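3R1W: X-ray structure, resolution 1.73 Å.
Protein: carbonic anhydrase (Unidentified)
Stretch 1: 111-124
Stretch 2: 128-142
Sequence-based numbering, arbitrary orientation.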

# COMPACT_ATOMS: atom_id res chain seq x y z
N VAL B 111 -10.03 -0.95 19.48
CA VAL B 111 -10.62 -0.76 18.17
C VAL B 111 -9.87 -1.64 17.16
O VAL B 111 -8.64 -1.76 17.23
N LEU B 112 -10.62 -2.27 16.26
CA LEU B 112 -10.06 -3.06 15.17
C LEU B 112 -10.22 -2.29 13.87
O LEU B 112 -11.35 -2.06 13.42
N ILE B 113 -9.12 -1.89 13.26
CA ILE B 113 -9.18 -1.26 11.95
C ILE B 113 -8.72 -2.29 10.91
O ILE B 113 -7.56 -2.68 10.90
N GLY B 114 -9.64 -2.75 10.07
CA GLY B 114 -9.34 -3.81 9.12
C GLY B 114 -8.27 -3.45 8.12
O GLY B 114 -8.05 -2.28 7.80
N MET B 115 -7.60 -4.47 7.58
CA MET B 115 -6.57 -4.21 6.58
C MET B 115 -7.17 -3.49 5.38
O MET B 115 -8.30 -3.76 4.97
N LYS B 116 -6.41 -2.54 4.84
CA LYS B 116 -6.78 -1.85 3.61
C LYS B 116 -7.94 -0.88 3.81
O LYS B 116 -8.49 -0.36 2.84
N SER B 117 -8.33 -0.64 5.06
CA SER B 117 -9.37 0.35 5.31
C SER B 117 -8.77 1.75 5.31
O SER B 117 -7.55 1.92 5.39
N MET B 118 -9.63 2.75 5.20
CA MET B 118 -9.20 4.14 5.11
C MET B 118 -10.09 4.99 6.00
O MET B 118 -11.31 4.92 5.91
N ILE B 119 -9.47 5.75 6.90
CA ILE B 119 -10.22 6.63 7.80
C ILE B 119 -9.74 8.05 7.55
O ILE B 119 -8.56 8.34 7.68
N MET B 120 -10.68 8.94 7.23
CA MET B 120 -10.34 10.26 6.68
C MET B 120 -10.48 11.44 7.66
O MET B 120 -10.91 11.27 8.79
N ASP B 121 -10.10 12.63 7.20
CA ASP B 121 -9.99 13.79 8.08
C ASP B 121 -11.24 14.04 8.93
O ASP B 121 -12.35 14.10 8.41
N GLY B 122 -11.03 14.21 10.23
CA GLY B 122 -12.10 14.61 11.11
C GLY B 122 -13.03 13.49 11.51
O GLY B 122 -13.97 13.69 12.28
N ALA B 123 -12.76 12.29 11.00
CA ALA B 123 -13.54 11.13 11.43
C ALA B 123 -13.26 10.82 12.90
O ALA B 123 -12.16 11.03 13.39
N ILE B 124 -14.27 10.31 13.60
CA ILE B 124 -14.11 9.94 14.99
C ILE B 124 -14.59 8.51 15.19
O ILE B 124 -15.75 8.19 14.95
N GLU B 128 -14.20 0.44 21.16
CA GLU B 128 -14.83 -0.85 20.90
C GLU B 128 -15.65 -0.87 19.61
O GLU B 128 -16.82 -1.26 19.60
N VAL B 129 -15.01 -0.44 18.53
CA VAL B 129 -15.62 -0.45 17.21
C VAL B 129 -14.78 -1.35 16.31
O VAL B 129 -13.57 -1.43 16.48
N ILE B 130 -15.44 -2.04 15.39
CA ILE B 130 -14.74 -2.79 14.35
C ILE B 130 -14.97 -2.11 13.01
O ILE B 130 -16.12 -1.88 12.62
N VAL B 131 -13.88 -1.77 12.33
CA VAL B 131 -13.94 -1.26 10.96
C VAL B 131 -13.50 -2.39 10.05
O VAL B 131 -12.35 -2.85 10.12
N ALA B 132 -14.43 -2.87 9.23
CA ALA B 132 -14.17 -4.04 8.39
C ALA B 132 -13.07 -3.75 7.40
O ALA B 132 -12.89 -2.60 6.98
N ALA B 133 -12.36 -4.80 7.00
CA ALA B 133 -11.32 -4.67 5.99
C ALA B 133 -11.85 -3.96 4.75
O ALA B 133 -12.95 -4.26 4.28
N GLY B 134 -11.07 -3.03 4.21
CA GLY B 134 -11.43 -2.36 2.97
C GLY B 134 -12.44 -1.23 3.09
O GLY B 134 -12.83 -0.64 2.08
N ALA B 135 -12.85 -0.91 4.31
CA ALA B 135 -13.85 0.14 4.51
C ALA B 135 -13.27 1.53 4.29
O ALA B 135 -12.07 1.74 4.47
N THR B 136 -14.12 2.47 3.89
CA THR B 136 -13.71 3.87 3.89
C THR B 136 -14.63 4.67 4.79
O THR B 136 -15.83 4.81 4.51
N VAL B 137 -14.07 5.20 5.87
CA VAL B 137 -14.81 6.04 6.80
C VAL B 137 -14.66 7.48 6.36
O VAL B 137 -13.57 8.04 6.41
N SER B 138 -15.77 8.08 5.94
CA SER B 138 -15.76 9.39 5.30
C SER B 138 -15.30 10.51 6.24
O SER B 138 -15.37 10.37 7.45
N PRO B 139 -14.85 11.64 5.67
CA PRO B 139 -14.42 12.75 6.52
C PRO B 139 -15.55 13.17 7.46
O PRO B 139 -16.69 13.35 7.01
N GLY B 140 -15.23 13.30 8.75
CA GLY B 140 -16.18 13.78 9.73
C GLY B 140 -17.14 12.73 10.27
O GLY B 140 -17.94 13.01 11.16
N LYS B 141 -17.06 11.52 9.72
CA LYS B 141 -17.96 10.44 10.14
C LYS B 141 -17.68 9.97 11.57
O LYS B 141 -16.53 9.74 11.94
N VAL B 142 -18.74 9.82 12.36
CA VAL B 142 -18.63 9.31 13.72
C VAL B 142 -19.04 7.85 13.78
O VAL B 142 -20.14 7.49 13.34

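What satisfies the backbone donors and acceptors between these two parallel stretches? Mostly each other. Leu112 N donates to Val129 O (3.1 Å), and Leu112 O accepts from Val131 N (2.8 Å); Val131 O then takes Gly114 N (2.7 Å). Past the first pair of turns, Met118 N reaches Ala135 O (2.7 Å), Val137 N reaches Met118 O (2.8 Å), and Met120 N reaches Val137 O (3.1 Å). Ile124 N closes the series on Lys141 O (2.9 Å).

How are the polar groups of the turns served? Gly134 N donates to Met115 O (3.0 Å), while Gly140 N makes a weak bond to Asp121 O (3.0 Å, 126° at the hydrogen). Ala123 N and Gly140 N lie 3.5 Å apart but are both donors; Ala123 N is satisfied within its own type II turn by Met120 O (3.1 Å). Gly114 O accepts twice, from Ser117 N (3.2 Å) and from Ser117 OG (2.8 Å), the serine being in the p rotamer. Lys116 NZ and both Asp121 carboxylate oxygens find partners elsewhere in the structure.

Which side chains pack on the face carrying Ile113, Ile119, Val131 and Val137? Ile119, m at both chi1 and chi2, brings CD1 to 3.3 Å from Val137 CG2 and 4.1 Å from Val131 CG1. Both valines are t. The other methyl of Val137, CG1, meets Ala123 CB at 3.9 Å, so the side chain of Val137 touches both Ile119 and Ala123.

What lines the other face? Leu112 CB lies 4.1 Å from CG1 of Ile130 (m, t), and Ile124 CB lies 4.4 Å from CG2 of Val142 (t). Near the second turn, Met120 (m, t, p) points toward the other stretch: its CB sits 3.9 Å from Pro139 CG and its SD 3.8 Å from Thr136 CG2.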

# COMPACT_ATOMS: atom_id res chain seq x y z
CB VAL B 111 -10.52 0.72 17.74
CG1 VAL B 111 -10.94 0.90 16.30
CG2 VAL B 111 -11.38 1.60 18.66
CB LEU B 112 -10.82 -4.38 15.03
CG LEU B 112 -10.11 -5.71 15.23
CD1 LEU B 112 -11.08 -6.85 14.90
CD2 LEU B 112 -8.87 -5.81 14.36
CB ILE B 113 -8.34 0.03 11.89
CG1 ILE B 113 -8.97 1.09 12.80
CG2 ILE B 113 -8.26 0.57 10.45
CD1 ILE B 113 -7.99 2.05 13.35
CB MET B 115 -5.87 -5.50 6.16
CG MET B 115 -6.80 -6.62 5.79
SD MET B 115 -5.94 -8.21 5.56
CE MET B 115 -7.40 -9.20 5.19
CB LYS B 116 -7.15 -2.89 2.55
CG LYS B 116 -7.09 -2.40 1.14
CD LYS B 116 -5.67 -2.38 0.68
CE LYS B 116 -5.48 -3.24 -0.56
NZ LYS B 116 -4.11 -3.01 -1.10
CB SER B 117 -10.13 0.06 6.60
OG SER B 117 -9.31 0.21 7.74
CB MET B 118 -9.27 4.62 3.65
CG MET B 118 -8.93 6.08 3.47
SD MET B 118 -8.53 6.51 1.77
CE MET B 118 -6.94 5.76 1.57
CB ILE B 119 -9.93 6.31 9.28
CG1 ILE B 119 -9.88 4.80 9.52
CG2 ILE B 119 -10.95 6.99 10.19
CD1 ILE B 119 -11.16 4.08 9.22
CB MET B 120 -11.15 10.48 5.40
CG MET B 120 -10.96 9.33 4.40
SD MET B 120 -11.95 9.48 2.90
CE MET B 120 -11.20 10.91 2.14
CB ASP B 121 -9.70 15.07 7.28
CG ASP B 121 -8.24 15.18 6.84
OD1 ASP B 121 -7.40 14.39 7.31
OD2 ASP B 121 -7.93 16.08 6.02
CB ALA B 123 -13.24 9.91 10.54
CB ILE B 124 -14.92 10.88 15.92
CG1 ILE B 124 -14.37 12.30 15.84
CG2 ILE B 124 -14.90 10.37 17.35
CD1 ILE B 124 -15.23 13.35 16.54
CB GLU B 128 -15.63 -1.31 22.14
CG GLU B 128 -14.72 -1.44 23.36
CD GLU B 128 -15.43 -1.91 24.63
OE1 GLU B 128 -16.67 -2.02 24.64
OE2 GLU B 128 -14.72 -2.15 25.63
CB VAL B 129 -15.62 0.98 16.61
CG1 VAL B 129 -15.87 0.94 15.11
CG2 VAL B 129 -16.64 1.87 17.34
CB ILE B 130 -15.24 -4.25 14.26
CG1 ILE B 130 -14.81 -5.04 15.50
CG2 ILE B 130 -14.70 -4.92 12.99
CD1 ILE B 130 -15.44 -6.43 15.59
CB VAL B 131 -13.05 -0.01 10.75
CG1 VAL B 131 -13.12 0.47 9.29
CG2 VAL B 131 -13.46 1.11 11.70
CB ALA B 132 -15.44 -4.46 7.66
CB ALA B 133 -10.77 -6.05 5.63
CB ALA B 135 -14.45 0.05 5.90
CB THR B 136 -13.74 4.49 2.49
OG1 THR B 136 -12.84 3.78 1.62
CG2 THR B 136 -13.33 5.95 2.56
CB VAL B 137 -14.29 5.86 8.24
CG1 VAL B 137 -15.05 6.74 9.23
CG2 VAL B 137 -14.38 4.39 8.65
CB SER B 138 -17.16 9.71 4.76
OG SER B 138 -17.56 8.76 3.79
CB PRO B 139 -14.12 13.86 5.51
CG PRO B 139 -13.80 13.14 4.24
CD PRO B 139 -14.72 11.95 4.24
CB LYS B 141 -17.85 9.27 9.15
CG LYS B 141 -18.64 8.02 9.55
CD LYS B 141 -20.11 8.15 9.22
CE LYS B 141 -20.88 6.89 9.61
NZ LYS B 141 -22.33 7.04 9.36
CB VAL B 142 -19.50 10.12 14.71
CG1 VAL B 142 -19.39 9.54 16.13
CG2 VAL B 142 -19.12 11.59 14.68